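Local structure of phosphoglycerate oxidoreductase (Rhizobium etli, 4HY3) at residues P29-S33 / I73-A77; L97-V103 / G120-T126; T125-F130 / F323-M329. The protein probably reduces hydroxypyruvate and glyoxylate with NAD(P)H, as a member of the D-isomer-specific 2-hydroxyacid dehydrogenase family. All blocks are in the same frame, centred on the assembly; numbering follows the deposited sequence.

Contact 1. Residues P29-S33 / I73-A77; sequences PLAIS and ILGRA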
ATOM      1  N   PRO A  29       9.731 -39.705   6.747  1.00 25.77           N
ATOM      2  CA  PRO A  29       9.873 -39.236   8.141  1.00 26.63           C
ATOM      3  C   PRO A  29       8.645 -39.543   8.991  1.00 25.06           C
ATOM      4  O   PRO A  29       7.548 -39.566   8.493  1.00 26.92           O
ATOM      5  CB  PRO A  29      10.008 -37.716   8.017  1.00 26.60           C
ATOM      6  CG  PRO A  29      10.231 -37.444   6.550  1.00 28.05           C
ATOM      7  CD  PRO A  29       9.740 -38.611   5.762  1.00 26.69           C
ATOM      8  N   LEU A  30       8.838 -39.775  10.268  1.00 25.33           N
ATOM      9  CA  LEU A  30       7.748 -40.149  11.137  1.00 26.29           C
ATOM     10  C   LEU A  30       7.448 -39.025  12.100  1.00 25.69           C
ATOM     11  O   LEU A  30       8.357 -38.443  12.691  1.00 24.25           O
ATOM     12  CB  LEU A  30       8.073 -41.428  11.919  1.00 27.48           C
ATOM     13  CG  LEU A  30       7.006 -41.976  12.881  1.00 29.54           C
ATOM     14  CD1 LEU A  30       7.250 -43.450  13.167  1.00 31.25           C
ATOM     15  CD2 LEU A  30       6.925 -41.205  14.196  1.00 28.82           C
ATOM     16  N   ALA A  31       6.157 -38.761  12.267  1.00 25.44           N
ATOM     17  CA  ALA A  31       5.683 -37.790  13.219  1.00 26.32           C
ATOM     18  C   ALA A  31       4.572 -38.359  14.089  1.00 28.37           C
ATOM     19  O   ALA A  31       3.616 -38.967  13.585  1.00 30.19           O
ATOM     20  CB  ALA A  31       5.195 -36.541  12.504  1.00 26.00           C
ATOM     21  N   ILE A  32       4.692 -38.124  15.396  1.00 27.96           N
ATOM     22  CA  ILE A  32       3.689 -38.515  16.368  1.00 26.43           C
ATOM     23  C   ILE A  32       2.606 -37.453  16.458  1.00 26.92           C
ATOM     24  O   ILE A  32       2.873 -36.261  16.555  1.00 26.96           O
ATOM     25  CB  ILE A  32       4.345 -38.762  17.739  1.00 26.11           C
ATOM     26  CG1 ILE A  32       5.467 -39.780  17.559  1.00 26.03           C
ATOM     27  CG2 ILE A  32       3.326 -39.261  18.768  1.00 25.59           C
ATOM     28  CD1 ILE A  32       6.241 -40.086  18.816  1.00 27.44           C
ATOM     29  N   SER A  33       1.361 -37.898  16.416  1.00 30.09           N
ATOM     30  CA  SER A  33       0.243 -36.990  16.566  1.00 31.01           C
ATOM     31  C   SER A  33      -0.365 -37.105  17.976  1.00 31.40           C
ATOM     32  O   SER A  33      -0.717 -38.177  18.423  1.00 33.46           O
ATOM     33  CB  SER A  33      -0.763 -37.256  15.459  1.00 29.66           C
ATOM     34  OG  SER A  33      -1.989 -36.620  15.723  1.00 32.17           O
ATOM     35  N   ILE A  73       9.142 -46.763  17.461  1.00 42.35           N
ATOM     36  CA  ILE A  73       8.475 -45.515  17.052  1.00 38.47           C
ATOM     37  C   ILE A  73       9.282 -44.324  17.600  1.00 37.50           C
ATOM     38  O   ILE A  73       9.663 -43.437  16.853  1.00 37.29           O
ATOM     39  CB  ILE A  73       6.954 -45.504  17.411  1.00 38.49           C
ATOM     40  CG1 ILE A  73       6.146 -46.252  16.340  1.00 37.48           C
ATOM     41  CG2 ILE A  73       6.387 -44.095  17.531  1.00 37.97           C
ATOM     42  CD1 ILE A  73       4.834 -46.840  16.832  1.00 34.04           C
ATOM     43  N   LEU A  74       9.624 -44.357  18.881  1.00 37.10           N
ATOM     44  CA  LEU A  74      10.358 -43.262  19.514  1.00 36.47           C
ATOM     45  C   LEU A  74      11.759 -43.021  18.944  1.00 37.21           C
ATOM     46  O   LEU A  74      12.305 -41.928  19.058  1.00 38.88           O
ATOM     47  CB  LEU A  74      10.425 -43.508  21.012  1.00 34.56           C
ATOM     48  CG  LEU A  74       9.024 -43.474  21.602  1.00 35.80           C
ATOM     49  CD1 LEU A  74       8.949 -44.241  22.914  1.00 37.69           C
ATOM     50  CD2 LEU A  74       8.579 -42.030  21.767  1.00 33.54           C
ATOM     51  N   GLY A  75      12.335 -44.048  18.336  1.00 37.49           N
ATOM     52  CA  GLY A  75      13.688 -43.959  17.824  1.00 36.20           C
ATOM     53  C   GLY A  75      13.779 -43.104  16.589  1.00 37.32           C
ATOM     54  O   GLY A  75      14.807 -42.453  16.357  1.00 39.91           O
ATOM     55  N   ARG A  76      12.689 -43.095  15.814  1.00 35.10           N
ATOM     56  CA  ARG A  76      12.633 -42.462  14.506  1.00 32.23           C
ATOM     57  C   ARG A  76      11.843 -41.124  14.452  1.00 31.34           C
ATOM     58  O   ARG A  76      11.937 -40.385  13.468  1.00 32.76           O
ATOM     59  CB  ARG A  76      12.005 -43.439  13.530  1.00 33.50           C
ATOM     60  CG  ARG A  76      12.786 -44.722  13.302  1.00 38.88           C
ATOM     61  CD  ARG A  76      11.885 -45.918  12.970  1.00 36.83           C
ATOM     62  NE  ARG A  76      10.703 -45.553  12.194  1.00 35.92           N
ATOM     63  CZ  ARG A  76       9.556 -46.234  12.209  1.00 37.20           C
ATOM     64  NH1 ARG A  76       9.440 -47.335  12.945  1.00 36.48           N
ATOM     65  NH2 ARG A  76       8.516 -45.820  11.483  1.00 35.69           N
ATOM     66  N   ALA A  77      11.046 -40.823  15.469  1.00 27.96           N
ATOM     67  CA  ALA A  77      10.196 -39.634  15.427  1.00 28.64           C
ATOM     68  C   ALA A  77      10.992 -38.311  15.194  1.00 30.63           C
ATOM     69  O   ALA A  77      11.790 -37.876  16.037  1.00 33.24           O
ATOM     70  CB  ALA A  77       9.339 -39.540  16.688  1.00 25.15           C
TER
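Leu-30 and Ile-32, on the first strand of the sheet that builds what is probably the flavodoxin-like substrate-binding domain, pack against the short turn of helix 73-76 that leads into the neighbouring parallel strand 77-82. The CG of Leu-30 stands anti to the backbone N (chi1 -179°), which carries both methyls across to the helix. One branch, CD2, rests on the methyl of Ala-77, 3.8 Å from its CB. The other, CD1, sits over one face of the Arg-76 guanidinium, with the two side chains crossing at about a right angle and CD1 3.7 Å from CZ of Arg-76. Two positions on, Ile-32 reaches in with its CD1 tip, 3.8 Å from CB of Ala-77, while Ile-73 CG2 and Leu-74 CD2 each approach that same tip to 4.2 Å. Arg-76 finds its charge partners beyond the two segments, in salt bridges to Asp-72 and to Glu-57 on strand 57-60. No hydrogen bond joins 29-33 to 73-77, although Leu-30 and Ile-32 pair through their backbones with Arg-78 and Tyr-79 just beyond. The helix turn is therefore held to the strand by apolar contact, with a leucine methyl lying against the flat of an ion-paired arginine.

Contact 2. Residues L97-V103 / G120-T126; sequences LRSILNV and GIHVVTT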
ATOM      1  N   LEU A  97      14.193 -36.537  17.338  1.00 27.17           N
ATOM      2  CA  LEU A  97      13.182 -35.484  17.549  1.00 27.57           C
ATOM      3  C   LEU A  97      13.754 -34.133  17.110  1.00 28.29           C
ATOM      4  O   LEU A  97      14.833 -33.737  17.535  1.00 31.74           O
ATOM      5  CB  LEU A  97      12.660 -35.456  19.004  1.00 24.44           C
ATOM      6  CG  LEU A  97      11.441 -34.557  19.301  1.00 23.85           C
ATOM      7  CD1 LEU A  97      10.233 -34.893  18.446  1.00 23.38           C
ATOM      8  CD2 LEU A  97      11.051 -34.537  20.780  1.00 22.90           C
ATOM      9  N   ARG A  98      13.056 -33.448  16.230  1.00 26.09           N
ATOM     10  CA  ARG A  98      13.596 -32.239  15.703  1.00 25.24           C
ATOM     11  C   ARG A  98      12.772 -31.072  16.259  1.00 25.27           C
ATOM     12  O   ARG A  98      13.319 -30.035  16.678  1.00 24.01           O
ATOM     13  CB  ARG A  98      13.541 -32.294  14.187  1.00 26.72           C
ATOM     14  CG  ARG A  98      14.796 -31.824  13.491  1.00 27.83           C
ATOM     15  CD  ARG A  98      15.394 -32.963  12.715  1.00 29.86           C
ATOM     16  NE  ARG A  98      15.205 -32.832  11.273  1.00 31.20           N
ATOM     17  CZ  ARG A  98      15.630 -33.731  10.378  1.00 33.04           C
ATOM     18  NH1 ARG A  98      16.261 -34.833  10.759  1.00 33.07           N
ATOM     19  NH2 ARG A  98      15.423 -33.535   9.085  1.00 35.66           N
ATOM     20  N   SER A  99      11.453 -31.235  16.301  1.00 24.39           N
ATOM     21  CA  SER A  99      10.621 -30.172  16.835  1.00 23.54           C
ATOM     22  C   SER A  99       9.292 -30.677  17.328  1.00 23.46           C
ATOM     23  O   SER A  99       8.830 -31.734  16.936  1.00 22.22           O
ATOM     24  CB  SER A  99      10.412 -29.058  15.793  1.00 24.61           C
ATOM     25  OG  SER A  99       9.275 -28.250  16.076  1.00 22.61           O
ATOM     26  N   ILE A 100       8.691 -29.882  18.204  1.00 23.68           N
ATOM     27  CA  ILE A 100       7.377 -30.130  18.697  1.00 24.05           C
ATOM     28  C   ILE A 100       6.535 -28.987  18.197  1.00 24.29           C
ATOM     29  O   ILE A 100       6.861 -27.843  18.441  1.00 24.92           O
ATOM     30  CB  ILE A 100       7.388 -30.180  20.231  1.00 24.53           C
ATOM     31  CG1 ILE A 100       8.098 -31.476  20.634  1.00 24.90           C
ATOM     32  CG2 ILE A 100       5.965 -30.090  20.808  1.00 23.60           C
ATOM     33  CD1 ILE A 100       8.390 -31.644  22.113  1.00 26.46           C
ATOM     34  N   LEU A 101       5.471 -29.285  17.470  1.00 25.16           N
ATOM     35  CA  LEU A 101       4.626 -28.224  17.002  1.00 27.24           C
ATOM     36  C   LEU A 101       3.364 -28.122  17.867  1.00 31.65           C
ATOM     37  O   LEU A 101       2.434 -28.935  17.735  1.00 30.23           O
ATOM     38  CB  LEU A 101       4.320 -28.386  15.522  1.00 25.72           C
ATOM     39  CG  LEU A 101       5.615 -28.426  14.728  1.00 26.34           C
ATOM     40  CD1 LEU A 101       6.076 -29.860  14.493  1.00 26.68           C
ATOM     41  CD2 LEU A 101       5.528 -27.662  13.418  1.00 26.30           C
ATOM     42  N   ASN A 102       3.356 -27.109  18.743  1.00 33.86           N
ATOM     43  CA  ASN A 102       2.246 -26.831  19.640  1.00 38.50           C
ATOM     44  C   ASN A 102       1.129 -26.305  18.793  1.00 37.82           C
ATOM     45  O   ASN A 102       1.357 -25.410  17.985  1.00 38.04           O
ATOM     46  CB  ASN A 102       2.645 -25.759  20.671  1.00 46.04           C
ATOM     47  CG  ASN A 102       1.732 -25.735  21.898  1.00 46.83           C
ATOM     48  OD1 ASN A 102       1.664 -26.702  22.651  1.00 55.27           O
ATOM     49  ND2 ASN A 102       1.057 -24.634  22.110  1.00 43.91           N
ATOM     50  N   VAL A 103      -0.063 -26.873  18.979  1.00 38.99           N
ATOM     51  CA  VAL A 103      -1.258 -26.528  18.189  1.00 36.77           C
ATOM     52  C   VAL A 103      -2.397 -25.981  19.019  1.00 38.06           C
ATOM     53  O   VAL A 103      -3.329 -25.414  18.493  1.00 37.20           O
ATOM     54  CB  VAL A 103      -1.787 -27.693  17.315  1.00 32.64           C
ATOM     55  CG1 VAL A 103      -0.779 -28.020  16.221  1.00 31.11           C
ATOM     56  CG2 VAL A 103      -2.201 -28.899  18.135  1.00 28.28           C
ATOM     57  N   GLY A 120      18.683 -28.652  20.747  1.00 41.39           N
ATOM     58  CA  GLY A 120      18.385 -27.836  19.551  1.00 38.22           C
ATOM     59  C   GLY A 120      16.962 -28.042  19.047  1.00 38.41           C
ATOM     60  O   GLY A 120      16.694 -27.859  17.853  1.00 38.89           O
ATOM     61  N   ILE A 121      16.061 -28.425  19.960  1.00 34.95           N
ATOM     62  CA  ILE A 121      14.739 -28.892  19.604  1.00 32.75           C
ATOM     63  C   ILE A 121      13.813 -27.696  19.695  1.00 34.23           C
ATOM     64  O   ILE A 121      13.609 -27.176  20.789  1.00 38.24           O
ATOM     65  CB  ILE A 121      14.241 -30.000  20.564  1.00 33.24           C
ATOM     66  CG1 ILE A 121      15.181 -31.192  20.587  1.00 35.48           C
ATOM     67  CG2 ILE A 121      12.872 -30.529  20.185  1.00 32.17           C
ATOM     68  CD1 ILE A 121      15.718 -31.581  19.239  1.00 38.41           C
ATOM     69  N   HIS A 122      13.268 -27.272  18.553  1.00 30.77           N
ATOM     70  CA  HIS A 122      12.374 -26.130  18.473  1.00 29.97           C
ATOM     71  C   HIS A 122      10.989 -26.474  18.929  1.00 29.99           C
ATOM     72  O   HIS A 122      10.498 -27.564  18.693  1.00 31.93           O
ATOM     73  CB  HIS A 122      12.337 -25.531  17.057  1.00 31.25           C
ATOM     74  CG  HIS A 122      13.713 -25.294  16.450  1.00 34.83           C
ATOM     75  ND1 HIS A 122      14.097 -25.837  15.267  1.00 35.25           N
ATOM     76  CD2 HIS A 122      14.809 -24.576  16.916  1.00 35.72           C
ATOM     77  CE1 HIS A 122      15.358 -25.473  14.990  1.00 32.75           C
ATOM     78  NE2 HIS A 122      15.797 -24.704  15.995  1.00 34.08           N
ATOM     79  N   VAL A 123      10.353 -25.533  19.615  1.00 30.54           N
ATOM     80  CA  VAL A 123       8.975 -25.661  20.012  1.00 29.26           C
ATOM     81  C   VAL A 123       8.302 -24.519  19.329  1.00 32.41           C
ATOM     82  O   VAL A 123       8.701 -23.364  19.513  1.00 38.35           O
ATOM     83  CB  VAL A 123       8.765 -25.462  21.510  1.00 27.96           C
ATOM     84  CG1 VAL A 123       7.274 -25.517  21.808  1.00 27.96           C
ATOM     85  CG2 VAL A 123       9.536 -26.488  22.343  1.00 25.00           C
ATOM     86  N   VAL A 124       7.280 -24.828  18.546  1.00 32.55           N
ATOM     87  CA  VAL A 124       6.675 -23.855  17.672  1.00 31.71           C
ATOM     88  C   VAL A 124       5.184 -23.818  18.009  1.00 33.24           C
ATOM     89  O   VAL A 124       4.642 -24.799  18.532  1.00 35.71           O
ATOM     90  CB  VAL A 124       7.013 -24.214  16.205  1.00 31.93           C
ATOM     91  CG1 VAL A 124       5.837 -24.822  15.472  1.00 32.12           C
ATOM     92  CG2 VAL A 124       7.521 -23.009  15.455  1.00 33.43           C
ATOM     93  N   THR A 125       4.530 -22.684  17.757  1.00 34.76           N
ATOM     94  CA  THR A 125       3.107 -22.498  18.105  1.00 35.81           C
ATOM     95  C   THR A 125       2.415 -21.841  16.955  1.00 34.87           C
ATOM     96  O   THR A 125       3.035 -21.234  16.094  1.00 35.29           O
ATOM     97  CB  THR A 125       2.870 -21.580  19.331  1.00 38.61           C
ATOM     98  OG1 THR A 125       3.727 -20.437  19.223  1.00 42.64           O
ATOM     99  CG2 THR A 125       3.141 -22.309  20.652  1.00 38.15           C
ATOM    100  N   THR A 126       1.105 -21.921  16.974  1.00 33.33           N
ATOM    101  CA  THR A 126       0.355 -21.669  15.791  1.00 33.81           C
ATOM    102  C   THR A 126      -0.734 -20.671  16.078  1.00 33.85           C
ATOM    103  O   THR A 126      -1.663 -20.529  15.279  1.00 32.38           O
ATOM    104  CB  THR A 126      -0.295 -22.986  15.347  1.00 34.73           C
ATOM    105  OG1 THR A 126      -1.033 -23.538  16.456  1.00 32.99           O
ATOM    106  CG2 THR A 126       0.784 -23.965  14.893  1.00 31.57           C
TER
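The carbonyl oxygen of His-122 accepts two bonds from the facing strand, one from Ile-100 N at 3.0 Å, nearly along the C=O axis, and one from Ser-99 OG at 3.0 Å. This is the closing pair of a beta-alpha-beta unit, in which strands 99-101 and 122-125 run parallel, 15° apart, with helix 115-118 in the connection. The serine hydroxyl comes from above the carbonyl plane, 56° out of it, because OG is anti to the backbone N and swings alongside the neighbouring strand. With an alanine at Ser-99 the second donor is gone, and the His-122 carbonyl would probably be held by the backbone amide alone. The ladder continues with Val-124 N to Ile-100 O at 3.0 Å and Asn-102 N to Val-124 O at 2.7 Å. Leu-101 and Val-124 lie side by side on the face that also bears Ser-99 and His-122, their CD2 and CG1 3.5 Å apart. Helix 320-338 covers this face, with Met-337 touching both Ser-99 and His-122; Glu-352 of the second subunit also packs on His-122. Ile-100 and Val-123 point to the other face, where Leu-116 of helix 115-118 meets Val-123. Asn-102 and Thr-125 lie side by side and point the same way, and the amide ND2 of Asn-102 comes 3.4 Å from the methyl CG2 of Thr-125.

Contact 3. Residues T125-F130 / F323-M329; sequences TTGQVF and FKKMGDM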
ATOM      1  N   THR A 125       4.530 -22.684  17.757  1.00 34.76           N
ATOM      2  CA  THR A 125       3.107 -22.498  18.105  1.00 35.81           C
ATOM      3  C   THR A 125       2.415 -21.841  16.955  1.00 34.87           C
ATOM      4  O   THR A 125       3.035 -21.234  16.094  1.00 35.29           O
ATOM      5  CB  THR A 125       2.870 -21.580  19.331  1.00 38.61           C
ATOM      6  OG1 THR A 125       3.727 -20.437  19.223  1.00 42.64           O
ATOM      7  CG2 THR A 125       3.141 -22.309  20.652  1.00 38.15           C
ATOM      8  N   THR A 126       1.105 -21.921  16.974  1.00 33.33           N
ATOM      9  CA  THR A 126       0.355 -21.669  15.791  1.00 33.81           C
ATOM     10  C   THR A 126      -0.734 -20.671  16.078  1.00 33.85           C
ATOM     11  O   THR A 126      -1.663 -20.529  15.279  1.00 32.38           O
ATOM     12  CB  THR A 126      -0.295 -22.986  15.347  1.00 34.73           C
ATOM     13  OG1 THR A 126      -1.033 -23.538  16.456  1.00 32.99           O
ATOM     14  CG2 THR A 126       0.784 -23.965  14.893  1.00 31.57           C
ATOM     15  N   GLY A 127      -0.610 -20.006  17.230  1.00 33.98           N
ATOM     16  CA  GLY A 127      -1.592 -19.051  17.732  1.00 32.46           C
ATOM     17  C   GLY A 127      -1.855 -17.834  16.856  1.00 33.17           C
ATOM     18  O   GLY A 127      -2.886 -17.171  17.003  1.00 32.68           O
ATOM     19  N   GLN A 128      -0.945 -17.521  15.935  1.00 34.83           N
ATOM     20  CA  GLN A 128      -1.181 -16.346  15.113  1.00 36.51           C
ATOM     21  C   GLN A 128      -2.304 -16.531  14.104  1.00 34.29           C
ATOM     22  O   GLN A 128      -2.752 -15.562  13.494  1.00 33.55           O
ATOM     23  CB  GLN A 128       0.085 -15.805  14.484  1.00 38.79           C
ATOM     24  CG  GLN A 128       0.584 -16.626  13.341  1.00 47.67           C
ATOM     25  CD  GLN A 128       1.395 -15.777  12.414  1.00 50.06           C
ATOM     26  OE1 GLN A 128       1.230 -14.551  12.375  1.00 43.53           O
ATOM     27  NE2 GLN A 128       2.285 -16.416  11.659  1.00 52.71           N
ATOM     28  N   VAL A 129      -2.774 -17.766  13.950  1.00 32.36           N
ATOM     29  CA  VAL A 129      -3.963 -18.018  13.140  1.00 32.29           C
ATOM     30  C   VAL A 129      -5.187 -17.252  13.637  1.00 30.31           C
ATOM     31  O   VAL A 129      -6.105 -17.003  12.888  1.00 29.89           O
ATOM     32  CB  VAL A 129      -4.318 -19.518  13.020  1.00 34.82           C
ATOM     33  CG1 VAL A 129      -3.151 -20.304  12.439  1.00 35.45           C
ATOM     34  CG2 VAL A 129      -4.806 -20.100  14.350  1.00 34.07           C
ATOM     35  N   PHE A 130      -5.200 -16.875  14.902  1.00 30.80           N
ATOM     36  CA  PHE A 130      -6.380 -16.243  15.447  1.00 29.58           C
ATOM     37  C   PHE A 130      -6.367 -14.748  15.271  1.00 32.00           C
ATOM     38  O   PHE A 130      -7.315 -14.095  15.701  1.00 33.21           O
ATOM     39  CB  PHE A 130      -6.497 -16.553  16.918  1.00 30.06           C
ATOM     40  CG  PHE A 130      -6.782 -17.995  17.211  1.00 32.35           C
ATOM     41  CD1 PHE A 130      -7.907 -18.626  16.672  1.00 32.16           C
ATOM     42  CD2 PHE A 130      -5.946 -18.717  18.041  1.00 33.65           C
ATOM     43  CE1 PHE A 130      -8.171 -19.948  16.932  1.00 31.70           C
ATOM     44  CE2 PHE A 130      -6.217 -20.037  18.328  1.00 35.35           C
ATOM     45  CZ  PHE A 130      -7.335 -20.652  17.767  1.00 34.36           C
ATOM     46  N   PHE A 323      -8.559 -22.562  12.170  1.00 27.81           N
ATOM     47  CA  PHE A 323      -8.041 -23.863  12.503  1.00 25.37           C
ATOM     48  C   PHE A 323      -7.434 -24.575  11.314  1.00 23.96           C
ATOM     49  O   PHE A 323      -6.413 -25.208  11.456  1.00 23.10           O
ATOM     50  CB  PHE A 323      -9.146 -24.692  13.094  1.00 24.55           C
ATOM     51  CG  PHE A 323      -9.576 -24.223  14.438  1.00 24.03           C
ATOM     52  CD1 PHE A 323      -8.717 -24.303  15.525  1.00 23.47           C
ATOM     53  CD2 PHE A 323     -10.860 -23.731  14.635  1.00 24.90           C
ATOM     54  CE1 PHE A 323      -9.127 -23.883  16.786  1.00 22.42           C
ATOM     55  CE2 PHE A 323     -11.273 -23.307  15.901  1.00 24.29           C
ATOM     56  CZ  PHE A 323     -10.397 -23.369  16.969  1.00 22.23           C
ATOM     57  N   LYS A 324      -8.028 -24.455  10.133  1.00 24.13           N
ATOM     58  CA  LYS A 324      -7.434 -25.105   8.960  1.00 25.72           C
ATOM     59  C   LYS A 324      -6.091 -24.500   8.626  1.00 26.17           C
ATOM     60  O   LYS A 324      -5.259 -25.144   7.991  1.00 26.95           O
ATOM     61  CB  LYS A 324      -8.315 -25.038   7.716  1.00 25.24           C
ATOM     62  CG  LYS A 324      -9.684 -25.660   7.848  1.00 26.05           C
ATOM     63  CD  LYS A 324      -9.573 -27.105   8.282  1.00 28.57           C
ATOM     64  CE  LYS A 324     -10.892 -27.807   8.110  1.00 29.07           C
ATOM     65  NZ  LYS A 324     -11.061 -28.584   9.360  1.00 32.12           N
ATOM     66  N   LYS A 325      -5.880 -23.258   9.036  1.00 27.60           N
ATOM     67  CA  LYS A 325      -4.598 -22.611   8.779  1.00 30.14           C
ATOM     68  C   LYS A 325      -3.504 -23.227   9.652  1.00 29.02           C
ATOM     69  O   LYS A 325      -2.347 -23.251   9.281  1.00 29.97           O
ATOM     70  CB  LYS A 325      -4.682 -21.089   8.959  1.00 32.56           C
ATOM     71  CG  LYS A 325      -4.609 -20.283   7.673  1.00 36.45           C
ATOM     72  CD  LYS A 325      -4.143 -18.847   7.946  1.00 47.94           C
ATOM     73  CE  LYS A 325      -5.278 -17.917   8.456  1.00 56.27           C
ATOM     74  NZ  LYS A 325      -4.929 -16.898   9.508  1.00 45.98           N
HETATM   75  N   MSE A 326      -3.864 -23.742  10.815  1.00 28.92           N
HETATM   76  CA  MSE A 326      -2.856 -24.325  11.678  1.00 27.58           C
HETATM   77  C   MSE A 326      -2.215 -25.428  10.892  1.00 25.34           C
HETATM   78  O   MSE A 326      -1.014 -25.557  10.888  1.00 25.27           O
HETATM   79  CB  MSE A 326      -3.483 -24.868  12.961  1.00 20.00           C
HETATM   80  CG  MSE A 326      -4.103 -23.793  13.839  1.00 20.00           C
HETATM   81 SE   MSE A 326      -3.955 -24.124  15.723  1.00 20.00          SE
HETATM   82  CE  MSE A 326      -5.646 -25.060  15.974  1.00 20.00           C
ATOM     83  N   GLY A 327      -3.009 -26.214  10.182  1.00 25.50           N
ATOM     84  CA  GLY A 327      -2.495 -27.324   9.391  1.00 24.31           C
ATOM     85  C   GLY A 327      -1.461 -26.911   8.380  1.00 24.24           C
ATOM     86  O   GLY A 327      -0.392 -27.513   8.303  1.00 25.32           O
ATOM     87  N   ASP A 328      -1.786 -25.889   7.604  1.00 24.77           N
ATOM     88  CA  ASP A 328      -0.888 -25.329   6.607  1.00 26.75           C
ATOM     89  C   ASP A 328       0.446 -24.927   7.163  1.00 27.55           C
ATOM     90  O   ASP A 328       1.467 -25.095   6.502  1.00 29.52           O
ATOM     91  CB  ASP A 328      -1.486 -24.044   6.064  1.00 30.31           C
ATOM     92  CG  ASP A 328      -2.818 -24.243   5.410  1.00 32.43           C
ATOM     93  OD1 ASP A 328      -2.967 -25.264   4.675  1.00 32.72           O
ATOM     94  OD2 ASP A 328      -3.693 -23.350   5.612  1.00 34.37           O
HETATM   95  N   MSE A 329       0.427 -24.340   8.357  1.00 27.61           N
HETATM   96  CA  MSE A 329       1.634 -23.848   8.994  1.00 29.75           C
HETATM   97  C   MSE A 329       2.536 -24.988   9.357  1.00 28.35           C
HETATM   98  O   MSE A 329       3.662 -25.050   8.898  1.00 31.49           O
HETATM   99  CB  MSE A 329       1.304 -23.011  10.217  1.00 34.50           C
HETATM  100  CG  MSE A 329       0.651 -21.691   9.830  1.00 43.96           C
HETATM  101 SE   MSE A 329       0.128 -20.640  11.421  1.00 54.49          SE
HETATM  102  CE  MSE A 329       1.875 -20.795  12.314  1.00 48.85           C
TER
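Val-129 fits its two methyls against two selenomethionines of helix 320-338. CG1 meets the SE of Met-329 at 3.4 Å, and CG2 touches CG of Met-326 at 3.8 Å, these last two side chains crossing at about a right angle. The methyl CE of Met-329 reaches the backbone of the turn, 3.9 Å from CA of Thr-126, while the selenium of Met-326 lies against the side chain of Thr-126, 3.9 Å from its CB. Beside this patch Phe-130 and Phe-323 form an offset edge-to-face pair, the edge of Phe-130 turned to the face of Phe-323, with centroids 5.6 Å apart and planes at 85°. The other half of the fit is internal: CG2 of Val-129 sits 3.9 Å above the Phe-130 ring plane, over its centre, and covers one face of the ring that turns its edge to Phe-323. Behind these side chains, a 3-10 turn sets the spacing through Val-129 N to Thr-126 O and Phe-130 N to Gly-127 O. On the helix side, Leu-42 of helix 40-43 touches Phe-323, and Ile-43 touches Met-326. A turn leaving the last parallel strand for helix 131-147, packed on the returning helix 320-338, is consistent with the interdomain hinge of D-2-hydroxyacid dehydrogenases.

How the contacts relate
Along the chain the three contacts follow in series, and none encloses or crosses another. Contact 1 closes a loop of 39 residues and brings helix 73-76 up to the first strand. Contact 2 then closes a much shorter loop of 16 residues on the same sheet; the two touch where Ala-77 meets Leu-97, with centres about 14 Å apart. Contact 3 picks up at Thr-125 and Thr-126, which it shares with contact 2, and spans 192 residues, including the whole NAD-binding family region, before helix 320-338 returns to the end of the sheet. There Met-326 also packs on Val-103, so contacts 2 and 3 join directly.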